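Local structure of fusarinine C esterase sidJ (Aspergillus fumigatus, 6GUP) at residues A[40-45]-A[70-75]; A[78-83]-A[225-230]; A[84-89]-A[125-130]; A[92-97]-A[152-157]; A[118-123]-A[159-164]. The protein hydrolyses the ester bonds of the siderophore fusarinine C, but not those of triacetylfusarinine C, and works as a homodimeric alpha/beta-hydrolase. All coordinates share one frame; numbering follows the deposited sequence.

Contact 1 (A[40-45]-A[70-75])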
# COMPACT_ATOMS: atom_id res chain seq x y z
N LEU A 40 -14.99 9.86 -1.62
CA LEU A 40 -13.67 9.25 -1.82
C LEU A 40 -12.61 10.12 -1.17
O LEU A 40 -12.39 11.26 -1.58
CB LEU A 40 -13.36 9.05 -3.31
CG LEU A 40 -12.03 8.38 -3.67
CD1 LEU A 40 -11.87 7.02 -3.00
CD2 LEU A 40 -11.89 8.25 -5.17
N PHE A 41 -11.95 9.56 -0.16
CA PHE A 41 -10.94 10.24 0.64
C PHE A 41 -9.57 9.80 0.15
O PHE A 41 -9.27 8.61 0.15
CB PHE A 41 -11.16 9.87 2.11
CG PHE A 41 -10.20 10.51 3.06
CD1 PHE A 41 -8.99 9.90 3.38
CD2 PHE A 41 -10.52 11.71 3.69
CE1 PHE A 41 -8.11 10.48 4.27
CE2 PHE A 41 -9.64 12.30 4.59
CZ PHE A 41 -8.44 11.68 4.89
N VAL A 42 -8.75 10.77 -0.26
CA VAL A 42 -7.39 10.51 -0.75
C VAL A 42 -6.41 10.99 0.32
O VAL A 42 -6.28 12.20 0.55
CB VAL A 42 -7.13 11.23 -2.09
CG1 VAL A 42 -5.73 10.92 -2.62
CG2 VAL A 42 -8.18 10.83 -3.13
N GLY A 43 -5.73 10.05 0.96
CA GLY A 43 -4.75 10.37 2.00
C GLY A 43 -3.46 10.95 1.43
O GLY A 43 -3.34 11.15 0.22
N GLY A 44 -2.50 11.20 2.31
CA GLY A 44 -1.19 11.72 1.91
C GLY A 44 -0.41 10.77 1.03
O GLY A 44 -0.76 9.59 0.91
N LEU A 45 0.65 11.28 0.40
CA LEU A 45 1.51 10.46 -0.46
C LEU A 45 2.15 9.34 0.36
O LEU A 45 2.83 9.61 1.35
CB LEU A 45 2.60 11.32 -1.12
CG LEU A 45 3.60 10.60 -2.03
CD1 LEU A 45 2.91 10.08 -3.28
CD2 LEU A 45 4.74 11.53 -2.41
N PHE A 70 -15.11 6.18 1.32
CA PHE A 70 -14.11 5.33 0.68
C PHE A 70 -12.71 5.90 0.90
O PHE A 70 -12.53 7.12 0.91
CB PHE A 70 -14.34 5.25 -0.82
CG PHE A 70 -15.54 4.45 -1.23
CD1 PHE A 70 -16.81 5.02 -1.18
CD2 PHE A 70 -15.41 3.15 -1.69
CE1 PHE A 70 -17.93 4.30 -1.56
CE2 PHE A 70 -16.53 2.42 -2.08
CZ PHE A 70 -17.79 2.99 -2.01
N THR A 71 -11.74 5.01 1.08
CA THR A 71 -10.32 5.34 0.98
C THR A 71 -9.72 4.39 -0.06
O THR A 71 -10.34 3.38 -0.38
CB THR A 71 -9.59 5.17 2.32
OG1 THR A 71 -9.78 3.83 2.81
CG2 THR A 71 -10.13 6.15 3.35
N LEU A 72 -8.54 4.71 -0.58
CA LEU A 72 -7.95 3.89 -1.65
C LEU A 72 -6.43 3.84 -1.67
O LEU A 72 -5.75 4.68 -1.06
CB LEU A 72 -8.45 4.35 -3.03
CG LEU A 72 -7.75 5.51 -3.75
CD1 LEU A 72 -8.37 5.73 -5.12
CD2 LEU A 72 -7.78 6.79 -2.93
N THR A 73 -5.92 2.84 -2.38
CA THR A 73 -4.50 2.72 -2.71
C THR A 73 -4.27 3.20 -4.13
O THR A 73 -5.12 3.02 -5.01
CB THR A 73 -4.00 1.27 -2.60
OG1 THR A 73 -4.75 0.42 -3.48
CG2 THR A 73 -4.13 0.76 -1.17
N LEU A 74 -3.11 3.81 -4.35
CA LEU A 74 -2.63 4.20 -5.66
C LEU A 74 -1.30 3.48 -5.86
O LEU A 74 -0.84 2.77 -4.97
CB LEU A 74 -2.43 5.72 -5.71
CG LEU A 74 -3.61 6.60 -5.28
CD1 LEU A 74 -3.17 8.04 -5.05
CD2 LEU A 74 -4.74 6.54 -6.30
N THR A 75 -0.69 3.64 -7.04
CA THR A 75 0.68 3.16 -7.26
C THR A 75 1.65 3.98 -6.41
O THR A 75 2.64 3.46 -5.90
CB THR A 75 1.07 3.23 -8.75
OG1 THR A 75 0.15 2.45 -9.53
CG2 THR A 75 2.50 2.70 -8.98
O HOH W 1 -7.17 6.98 0.65
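F41 N donates to F70 O at 2.7 Å, with an N-H...O angle of 163°, the one direct backbone hydrogen bond between 40-45 and 70-75; F70 also pairs with L39 just before. Next to it the apolar packing is close. L40 CD1 comes within 3.7 Å of F70 CB, the two side chains crossing at about a right angle, and it also meets CD2 of L72. That same L72 CD2 touches V42 CG2 at 4.1 Å, so one methyl spans two residues of the neighbouring strand. On the face of F41 and T71 the side chains run side by side and point the same way, with T71 CG2 3.9 Å from F41 CD1. Beyond this point the short axes diverge by 38°. T71 CA still makes a CA-H...O contact to F41 O, and a water bridges F41 O (2.7 Å) and L72 N (2.9 Å) where the strands move apart, with a weak bond from G43 N. The pair belongs to the beta-alpha-beta unit of strand 37-42, helix 55-61 and strand 67-72. Strands 117-122 and 24-28 flank it within the central sheet, and helix 86-108 covers the face of L40 and L72 through L97 and C96.

Contact 2 (A[78-83]-A[225-230])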
# COMPACT_ATOMS: atom_id res chain seq x y z
N TYR A 78 2.60 2.90 -2.85
CA TYR A 78 3.75 1.99 -2.76
C TYR A 78 5.05 2.62 -3.27
O TYR A 78 6.13 2.30 -2.76
CB TYR A 78 3.43 0.68 -3.50
CG TYR A 78 2.12 0.05 -3.06
CD1 TYR A 78 2.02 -0.65 -1.86
CD2 TYR A 78 0.97 0.15 -3.85
CE1 TYR A 78 0.82 -1.23 -1.45
CE2 TYR A 78 -0.23 -0.42 -3.45
CZ TYR A 78 -0.30 -1.11 -2.25
OH TYR A 78 -1.48 -1.68 -1.84
N GLN A 79 4.96 3.51 -4.26
CA GLN A 79 6.13 4.25 -4.76
C GLN A 79 6.01 5.72 -4.35
O GLN A 79 5.74 6.60 -5.17
CB GLN A 79 6.25 4.12 -6.29
CG GLN A 79 5.96 2.72 -6.83
CD GLN A 79 6.39 2.54 -8.28
OE1 GLN A 79 7.32 3.20 -8.76
NE2 GLN A 79 5.72 1.64 -8.99
N SER A 80 6.23 5.97 -3.06
CA SER A 80 6.11 7.32 -2.48
C SER A 80 7.35 8.21 -2.64
O SER A 80 7.33 9.38 -2.25
CB SER A 80 5.75 7.21 -1.00
OG SER A 80 6.75 6.49 -0.29
N TRP A 81 8.42 7.67 -3.24
CA TRP A 81 9.72 8.35 -3.35
C TRP A 81 9.96 9.02 -4.71
O TRP A 81 10.93 9.76 -4.84
CB TRP A 81 10.88 7.37 -3.05
CG TRP A 81 10.61 5.97 -3.47
CD1 TRP A 81 10.17 4.96 -2.68
CD2 TRP A 81 10.69 5.45 -4.80
NE1 TRP A 81 9.99 3.82 -3.42
CE2 TRP A 81 10.30 4.09 -4.73
CE3 TRP A 81 11.07 5.98 -6.04
CZ2 TRP A 81 10.28 3.26 -5.85
CZ3 TRP A 81 11.05 5.15 -7.16
CH2 TRP A 81 10.65 3.81 -7.06
N GLY A 82 9.08 8.79 -5.69
CA GLY A 82 9.29 9.28 -7.06
C GLY A 82 8.59 10.59 -7.40
O GLY A 82 7.51 10.88 -6.89
N LEU A 83 9.24 11.38 -8.27
CA LEU A 83 8.66 12.60 -8.84
C LEU A 83 7.87 12.25 -10.11
O LEU A 83 8.12 11.21 -10.73
CB LEU A 83 9.77 13.62 -9.17
CG LEU A 83 9.49 14.90 -9.98
CD1 LEU A 83 8.65 15.91 -9.22
CD2 LEU A 83 10.81 15.54 -10.41
N ALA A 225 6.63 14.69 6.49
CA ALA A 225 5.88 13.53 5.97
C ALA A 225 6.52 12.19 6.34
O ALA A 225 5.82 11.20 6.50
CB ALA A 225 5.70 13.64 4.46
N HIS A 226 7.86 12.18 6.46
CA HIS A 226 8.62 11.01 6.92
C HIS A 226 8.45 9.81 5.97
O HIS A 226 8.36 8.65 6.40
CB HIS A 226 8.22 10.65 8.36
CG HIS A 226 9.24 9.84 9.10
ND1 HIS A 226 9.76 8.66 8.62
CD2 HIS A 226 9.82 10.04 10.31
CE1 HIS A 226 10.62 8.17 9.49
NE2 HIS A 226 10.68 8.99 10.53
N THR A 227 8.42 10.10 4.67
CA THR A 227 8.32 9.08 3.63
C THR A 227 9.67 9.04 2.90
O THR A 227 10.38 10.05 2.87
CB THR A 227 7.13 9.36 2.66
OG1 THR A 227 7.05 8.34 1.66
CG2 THR A 227 7.23 10.71 1.98
N PRO A 228 10.06 7.87 2.33
CA PRO A 228 11.33 7.79 1.60
C PRO A 228 11.39 8.75 0.41
O PRO A 228 10.35 9.09 -0.15
CB PRO A 228 11.38 6.33 1.13
CG PRO A 228 9.96 5.88 1.17
CD PRO A 228 9.41 6.55 2.39
N LEU A 229 12.60 9.17 0.05
CA LEU A 229 12.80 10.16 -1.01
C LEU A 229 13.89 9.76 -1.98
O LEU A 229 15.02 9.46 -1.58
CB LEU A 229 13.13 11.53 -0.40
CG LEU A 229 12.02 12.25 0.36
CD1 LEU A 229 12.57 13.50 1.03
CD2 LEU A 229 10.86 12.62 -0.55
N SER A 230 13.55 9.76 -3.27
CA SER A 230 14.54 9.68 -4.34
C SER A 230 15.24 11.03 -4.46
O SER A 230 14.73 12.05 -3.97
CB SER A 230 13.89 9.30 -5.67
OG SER A 230 13.10 10.36 -6.19
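S80 and T227 meet through their hydroxyls, S80 OG donating to T227 OG1 over 2.7 Å. Each CB points toward the opposite segment, and chi1 of 59° in S80 and -180° in T227 places OG and OG1 to face each other. The ring of P228 sits beside this pair, its CG 3.6 Å from S80 OG. The same CG also approaches the indole of W81 at the ring edge, near the ring plane, 4.0 Å from CD1; the two side chains cross obliquely, so the proline meets the rim of the tryptophan and does not stack on it. One indole face is covered from within its own segment by Q79 CA, offset toward the rim. The end of the indole leads away from 225-230 to strand 211-213, and it also packs on L213 of the second subunit. At the other end of the contact S230 turns back on the W81 carbonyl. Both S230 OG, at 2.6 Å, and S230 N, at 3.1 Å, donate to W81 O, and they arrive from the same face of the carbonyl plane. S230 is the N-cap of helix 231-238, and its OG also accepts from the backbone N of R233. P228 O and S80 O, by contrast, are buried without a hydrogen-bonding partner, although W81 CA makes a CA-H...O contact to P228 O at 3.3 Å. The contact thus combines polar fixation of two irregular loops, by a hydroxyl pair and a doubly gripped carbonyl, with the apolar edge contact of P228 on W81.

Contact 3 (A[84-89]-A[125-130])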
# COMPACT_ATOMS: atom_id res chain seq x y z
N GLY A 84 6.94 13.12 -10.48
CA GLY A 84 6.14 12.95 -11.69
C GLY A 84 5.06 11.91 -11.48
O GLY A 84 4.82 11.06 -12.34
N HIS A 85 4.42 11.98 -10.31
CA HIS A 85 3.45 10.97 -9.87
C HIS A 85 1.98 11.40 -9.95
O HIS A 85 1.09 10.54 -9.96
CB HIS A 85 3.79 10.52 -8.44
CG HIS A 85 3.45 11.54 -7.38
ND1 HIS A 85 4.33 12.52 -6.99
CD2 HIS A 85 2.33 11.70 -6.64
CE1 HIS A 85 3.76 13.26 -6.05
NE2 HIS A 85 2.55 12.78 -5.82
N LEU A 86 1.72 12.71 -10.02
CA LEU A 86 0.34 13.22 -9.98
C LEU A 86 -0.53 12.82 -11.18
O LEU A 86 -1.74 12.65 -11.01
CB LEU A 86 0.32 14.75 -9.81
CG LEU A 86 0.65 15.35 -8.44
CD1 LEU A 86 0.44 16.86 -8.48
CD2 LEU A 86 -0.21 14.75 -7.33
N ASP A 87 0.07 12.69 -12.36
CA ASP A 87 -0.68 12.24 -13.55
C ASP A 87 -1.22 10.82 -13.39
O ASP A 87 -2.37 10.55 -13.73
CB ASP A 87 0.19 12.33 -14.82
CG ASP A 87 0.32 13.75 -15.37
OD1 ASP A 87 -0.42 14.66 -14.94
OD2 ASP A 87 1.17 13.95 -16.26
N ARG A 88 -0.39 9.92 -12.88
CA ARG A 88 -0.79 8.53 -12.63
C ARG A 88 -1.79 8.42 -11.48
O ARG A 88 -2.74 7.63 -11.56
CB ARG A 88 0.44 7.68 -12.33
CG ARG A 88 0.21 6.18 -12.30
CD ARG A 88 1.49 5.46 -11.93
NE ARG A 88 2.00 5.96 -10.65
CZ ARG A 88 3.28 5.98 -10.27
NH1 ARG A 88 4.26 5.53 -11.05
NH2 ARG A 88 3.59 6.47 -9.07
N ASP A 89 -1.56 9.19 -10.41
CA ASP A 89 -2.51 9.30 -9.29
C ASP A 89 -3.90 9.65 -9.78
O ASP A 89 -4.89 9.02 -9.42
CB ASP A 89 -2.07 10.40 -8.32
CG ASP A 89 -0.93 9.97 -7.43
OD1 ASP A 89 -0.23 8.99 -7.75
OD2 ASP A 89 -0.73 10.63 -6.38
N GLY A 125 -2.53 14.60 -0.29
CA GLY A 125 -3.64 14.12 -1.12
C GLY A 125 -4.44 15.24 -1.77
O GLY A 125 -5.11 15.02 -2.78
N SER A 126 -4.39 16.44 -1.18
CA SER A 126 -4.97 17.65 -1.79
C SER A 126 -4.34 18.03 -3.14
O SER A 126 -5.02 18.63 -3.97
CB SER A 126 -4.85 18.83 -0.83
OG SER A 126 -5.53 18.58 0.39
N GLN A 127 -3.07 17.69 -3.34
CA GLN A 127 -2.41 17.86 -4.64
C GLN A 127 -3.14 17.07 -5.72
O GLN A 127 -3.39 17.59 -6.80
CB GLN A 127 -0.94 17.41 -4.59
CG GLN A 127 -0.03 18.24 -3.70
CD GLN A 127 1.33 17.59 -3.49
OE1 GLN A 127 1.78 16.78 -4.30
NE2 GLN A 127 1.98 17.94 -2.39
N CYS A 128 -3.48 15.82 -5.41
CA CYS A 128 -4.23 14.96 -6.33
C CYS A 128 -5.60 15.54 -6.69
O CYS A 128 -6.05 15.40 -7.83
CB CYS A 128 -4.42 13.55 -5.74
SG CYS A 128 -2.89 12.79 -5.14
N VAL A 129 -6.26 16.19 -5.73
CA VAL A 129 -7.57 16.80 -5.94
C VAL A 129 -7.48 17.97 -6.93
O VAL A 129 -8.22 18.01 -7.91
CB VAL A 129 -8.21 17.27 -4.60
CG1 VAL A 129 -9.52 18.01 -4.85
CG2 VAL A 129 -8.45 16.09 -3.68
N LEU A 130 -6.56 18.90 -6.67
CA LEU A 130 -6.37 20.06 -7.55
C LEU A 130 -5.83 19.66 -8.93
O LEU A 130 -6.21 20.25 -9.94
CB LEU A 130 -5.44 21.10 -6.90
CG LEU A 130 -5.15 22.40 -7.66
CD1 LEU A 130 -6.42 23.10 -8.13
CD2 LEU A 130 -4.32 23.35 -6.81
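L86 lays CD2 over the side of helix 125-134, 3.9 Å from Q127 CB and equally far from C128 N, its side chain crossing that of Q127 at about a right angle. The leucine CB points toward the other helix and chi2 (-175°) extends the chain, and CD2 also touches C128 SG at 4.0 Å. The sulfur is shared with D89, whose OD2 stands 3.3 Å from C128 SG. The other carboxylate oxygen, D89 OD1, accepts a hydrogen bond from S76 OG, a hydroxyl that R88 NH2 also contacts by a hydrogen bond, so that S76 links the two side chains. OD1 also lies at the edge of the H85 imidazole, in the ring plane, while L86 CG covers part of one ring face. Across the contact H85 approaches Q127 more loosely, with NE2 4.3 Å from OE1. No hydrogen bond joins the two segments, so the helices meet through apolar contacts and the carboxylate-sulfur approach. L86 and D89 lie in the first turn of helix 86-108, and 125-130 belongs to the N-terminal part of helix 125-134. G125 is the last glycine of a G-x-S-x-G sequence, consistent with the nucleophile elbow of alpha/beta-hydrolases, in which a helix follows directly on the nucleophile's turn; here the first turn of helix 86-108 packs against that helix.

Contact 4 (A[92-97]-A[152-157])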
# COMPACT_ATOMS: atom_id res chain seq x y z
N GLU A 92 -5.74 6.86 -11.73
CA GLU A 92 -6.20 5.81 -10.82
C GLU A 92 -7.38 6.26 -9.96
O GLU A 92 -8.27 5.46 -9.66
CB GLU A 92 -5.04 5.31 -9.96
CG GLU A 92 -4.02 4.53 -10.79
CD GLU A 92 -2.69 4.32 -10.10
OE1 GLU A 92 -2.49 4.80 -8.97
OE2 GLU A 92 -1.82 3.67 -10.72
N ILE A 93 -7.40 7.53 -9.57
CA ILE A 93 -8.57 8.13 -8.91
C ILE A 93 -9.78 8.06 -9.84
O ILE A 93 -10.86 7.65 -9.43
CB ILE A 93 -8.30 9.59 -8.46
CG1 ILE A 93 -7.33 9.59 -7.27
CG2 ILE A 93 -9.59 10.30 -8.06
CD1 ILE A 93 -6.68 10.93 -6.99
N ALA A 94 -9.58 8.45 -11.10
CA ALA A 94 -10.63 8.38 -12.13
C ALA A 94 -11.17 6.96 -12.32
O ALA A 94 -12.39 6.78 -12.47
CB ALA A 94 -10.12 8.94 -13.45
N GLN A 95 -10.28 5.98 -12.32
CA GLN A 95 -10.66 4.56 -12.37
C GLN A 95 -11.46 4.13 -11.14
O GLN A 95 -12.44 3.40 -11.26
CB GLN A 95 -9.44 3.66 -12.54
CG GLN A 95 -8.87 3.64 -13.95
CD GLN A 95 -7.59 2.84 -14.07
OE1 GLN A 95 -6.65 3.02 -13.30
NE2 GLN A 95 -7.55 1.93 -15.04
N CYS A 96 -11.03 4.59 -9.96
CA CYS A 96 -11.73 4.31 -8.71
C CYS A 96 -13.12 4.95 -8.68
O CYS A 96 -14.08 4.32 -8.22
CB CYS A 96 -10.92 4.79 -7.51
SG CYS A 96 -11.55 4.21 -5.92
N LEU A 97 -13.23 6.19 -9.15
CA LEU A 97 -14.51 6.89 -9.25
C LEU A 97 -15.48 6.19 -10.21
O LEU A 97 -16.67 6.09 -9.90
CB LEU A 97 -14.31 8.34 -9.70
CG LEU A 97 -13.61 9.28 -8.71
CD1 LEU A 97 -13.30 10.60 -9.39
CD2 LEU A 97 -14.47 9.51 -7.49
N VAL A 152 -9.39 6.69 -20.68
CA VAL A 152 -9.32 6.97 -19.25
C VAL A 152 -9.71 8.44 -19.01
O VAL A 152 -8.92 9.25 -18.53
CB VAL A 152 -7.91 6.65 -18.67
CG1 VAL A 152 -7.92 6.68 -17.14
CG2 VAL A 152 -7.43 5.29 -19.16
N GLU A 153 -10.95 8.75 -19.39
CA GLU A 153 -11.52 10.08 -19.16
C GLU A 153 -11.90 10.23 -17.70
O GLU A 153 -12.48 9.31 -17.11
CB GLU A 153 -12.75 10.35 -20.05
CG GLU A 153 -12.55 11.45 -21.08
CD GLU A 153 -13.86 11.99 -21.63
OE1 GLU A 153 -14.68 11.18 -22.11
OE2 GLU A 153 -14.06 13.22 -21.57
N ARG A 154 -11.58 11.38 -17.13
CA ARG A 154 -11.91 11.69 -15.75
C ARG A 154 -13.33 12.19 -15.70
O ARG A 154 -13.71 13.06 -16.49
CB ARG A 154 -10.98 12.76 -15.20
CG ARG A 154 -9.52 12.42 -15.37
CD ARG A 154 -8.66 13.21 -14.42
NE ARG A 154 -8.68 14.65 -14.68
CZ ARG A 154 -7.93 15.28 -15.59
NH1 ARG A 154 -8.04 16.59 -15.72
NH2 ARG A 154 -7.09 14.61 -16.39
N MET A 155 -14.12 11.64 -14.78
CA MET A 155 -15.49 12.08 -14.61
C MET A 155 -15.55 13.38 -13.81
O MET A 155 -14.65 13.65 -13.00
CB MET A 155 -16.34 11.00 -13.93
CG MET A 155 -16.02 10.71 -12.46
SD MET A 155 -17.30 9.69 -11.72
CE MET A 155 -17.15 8.22 -12.73
N PRO A 156 -16.60 14.20 -14.03
CA PRO A 156 -16.75 15.40 -13.21
C PRO A 156 -17.23 15.06 -11.80
O PRO A 156 -17.97 14.09 -11.61
CB PRO A 156 -17.82 16.21 -13.97
CG PRO A 156 -17.98 15.55 -15.29
CD PRO A 156 -17.67 14.11 -15.04
N LEU A 157 -16.79 15.86 -10.83
CA LEU A 157 -17.13 15.66 -9.42
C LEU A 157 -18.28 16.57 -9.02
O LEU A 157 -18.40 17.70 -9.52
CB LEU A 157 -15.91 15.96 -8.54
CG LEU A 157 -14.60 15.27 -8.92
CD1 LEU A 157 -13.47 15.80 -8.05
CD2 LEU A 157 -14.70 13.76 -8.79
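The extended chain of 152-157 runs past the helical turn of 92-97 and comes nearest at A94 and R154, whose CA atoms are 5.1 Å apart. A94 directs its CB at this backbone, 4.0 Å from both R154 CA and R154 CG; the small methyl lets the chain lie close to the helix. L97 carries most of the remaining contact. Its CB lies 3.9 Å from M155 SD, and its CD1 meets L157 CD2 at 3.5 Å, those two leucine side chains crossing at about a right angle. M155 bends at chi3 (62°), which turns CE toward the helix backbone, 3.6 Å from L97 O. The guanidinium of R154 has its polar partners in other parts of the fold: NH1 and NH2 donate to the carbonyls of R135 and P136, and the group makes a cation-pi contact with Y132. Y132 also packs on L97 and L157, and its OH bonds to M155 O. Between the two segments themselves there is no hydrogen bond. Helix 86-108 is therefore held to the chain leading into strand 159-163 by methyl, thioether and leucine contacts, whereas the charge of R154 is met by Y132 of helix 125-134 and by two carbonyls just past its end.

Contact 5 (A[118-123]-A[159-164])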
# COMPACT_ATOMS: atom_id res chain seq x y z
N VAL A 118 -18.01 13.01 -4.17
CA VAL A 118 -17.16 14.08 -3.65
C VAL A 118 -15.76 13.51 -3.45
O VAL A 118 -15.61 12.42 -2.89
CB VAL A 118 -17.71 14.62 -2.31
CG1 VAL A 118 -16.77 15.66 -1.71
CG2 VAL A 118 -19.10 15.20 -2.50
N LEU A 119 -14.75 14.25 -3.91
CA LEU A 119 -13.36 13.86 -3.73
C LEU A 119 -12.74 14.73 -2.64
O LEU A 119 -12.69 15.95 -2.76
CB LEU A 119 -12.58 14.04 -5.04
CG LEU A 119 -11.17 13.46 -5.09
CD1 LEU A 119 -11.19 11.94 -5.05
CD2 LEU A 119 -10.44 13.94 -6.34
N MET A 120 -12.28 14.09 -1.56
CA MET A 120 -11.64 14.78 -0.45
C MET A 120 -10.15 14.44 -0.41
O MET A 120 -9.78 13.27 -0.49
CB MET A 120 -12.30 14.39 0.87
CG MET A 120 -11.75 15.14 2.08
SD MET A 120 -12.84 15.04 3.51
CE MET A 120 -11.93 16.05 4.67
N GLY A 121 -9.32 15.48 -0.30
CA GLY A 121 -7.87 15.33 -0.18
C GLY A 121 -7.42 15.70 1.22
O GLY A 121 -7.87 16.70 1.79
N HIS A 122 -6.51 14.90 1.78
CA HIS A 122 -5.95 15.12 3.11
C HIS A 122 -4.44 15.27 2.97
O HIS A 122 -3.79 14.42 2.36
CB HIS A 122 -6.31 13.94 4.02
CG HIS A 122 -5.41 13.78 5.21
ND1 HIS A 122 -5.58 14.48 6.38
CD2 HIS A 122 -4.34 12.97 5.42
CE1 HIS A 122 -4.65 14.13 7.25
NE2 HIS A 122 -3.88 13.22 6.69
N SER A 123 -3.91 16.35 3.55
CA SER A 123 -2.49 16.68 3.46
C SER A 123 -2.04 16.77 1.99
O SER A 123 -2.64 17.52 1.22
CB SER A 123 -1.65 15.71 4.31
OG SER A 123 -0.27 16.04 4.26
N GLY A 159 -18.49 17.46 -5.89
CA GLY A 159 -17.84 18.26 -4.86
C GLY A 159 -16.36 17.96 -4.75
O GLY A 159 -15.89 16.92 -5.22
N ALA A 160 -15.62 18.88 -4.13
CA ALA A 160 -14.19 18.70 -3.89
C ALA A 160 -13.78 19.39 -2.59
O ALA A 160 -14.11 20.55 -2.37
CB ALA A 160 -13.38 19.25 -5.06
N ILE A 161 -13.08 18.65 -1.73
CA ILE A 161 -12.60 19.16 -0.44
C ILE A 161 -11.09 18.97 -0.37
O ILE A 161 -10.57 17.93 -0.77
CB ILE A 161 -13.29 18.46 0.76
CG1 ILE A 161 -14.82 18.60 0.67
CG2 ILE A 161 -12.80 19.04 2.08
CD1 ILE A 161 -15.58 17.65 1.57
N MET A 162 -10.39 19.98 0.14
CA MET A 162 -8.95 19.90 0.41
C MET A 162 -8.69 20.27 1.87
O MET A 162 -8.93 21.40 2.27
CB MET A 162 -8.16 20.83 -0.52
CG MET A 162 -8.39 20.57 -2.00
SD MET A 162 -7.09 21.23 -3.06
CE MET A 162 -7.40 22.99 -2.96
N GLN A 163 -8.23 19.29 2.65
CA GLN A 163 -7.97 19.48 4.07
C GLN A 163 -6.47 19.65 4.30
O GLN A 163 -5.68 18.76 3.97
CB GLN A 163 -8.50 18.28 4.86
CG GLN A 163 -8.45 18.43 6.37
CD GLN A 163 -7.13 18.01 6.99
OE1 GLN A 163 -6.54 17.00 6.61
NE2 GLN A 163 -6.65 18.79 7.95
N ALA A 164 -6.09 20.80 4.87
CA ALA A 164 -4.69 21.16 5.11
C ALA A 164 -3.79 21.02 3.87
O ALA A 164 -2.77 20.31 3.92
CB ALA A 164 -4.14 20.36 6.29
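The H122 ring and the Q163 amide lie side by side and point the same way, their planes 23° apart. Q163 OE1 sits at the ring edge and accepts from H122 ND1 at 2.7 Å, a short but bent bond with the oxygen tilted somewhat from the ring plane, while S123 CB covers one face of the imidazole toward its rim. Q163 bends at chi2 (-87°), carrying its CD round toward the histidine. Q163 OE1 also bonds to the hydroxyl of Y54, and Q163 NE2 donates to the carbonyl of H327, so both ends of the amide are held. On the same face of the sheet M120 CG packs on I161 CB at 3.9 Å, and I161 CD1 reaches V118 CG1 at 4.0 Å. At the G159 end of the parallel pair, L119 N reaches G159 O over a longer 3.2 Å, from above the carbonyl plane. The bonds then shorten and become regular: I161 N to L119 O, G121 N to I161 O, and Q163 N to G121 O at 2.8 Å. Past the strand end S123 N donates to Q163 O at 3.0 Å. S123 has a positive phi of 55°, and its OG is hydrogen-bonded to H327 NE2. This strained serine between strand 117-122 and helix 125-134 matches the nucleophile elbow of alpha/beta-hydrolases, with S123, H327 and D286 probably forming the catalytic triad.

Contacts 1 and 5 lie in the same sheet, their centres 11 Å apart, because strands 37-42 and 117-122 are neighbours: V42 N is 2.7 Å from M120 O. Contacts 3 and 4 share helix 86-108, with centres about 12 Å apart, and meet where C128 packs on I93. The probable nucleophile S123 belongs to contact 5, and contact 3 contains part of the helix that follows it; S126 there lies against G121 and M162. Contact 4 reaches contact 5 through L157 and I93 on L119. Contact 2 is more remote, its centre about 21 Å from that of contact 5, but its segment 78-83 runs straight into 84-89 of contact 3, and L45 of contact 1 touches S80.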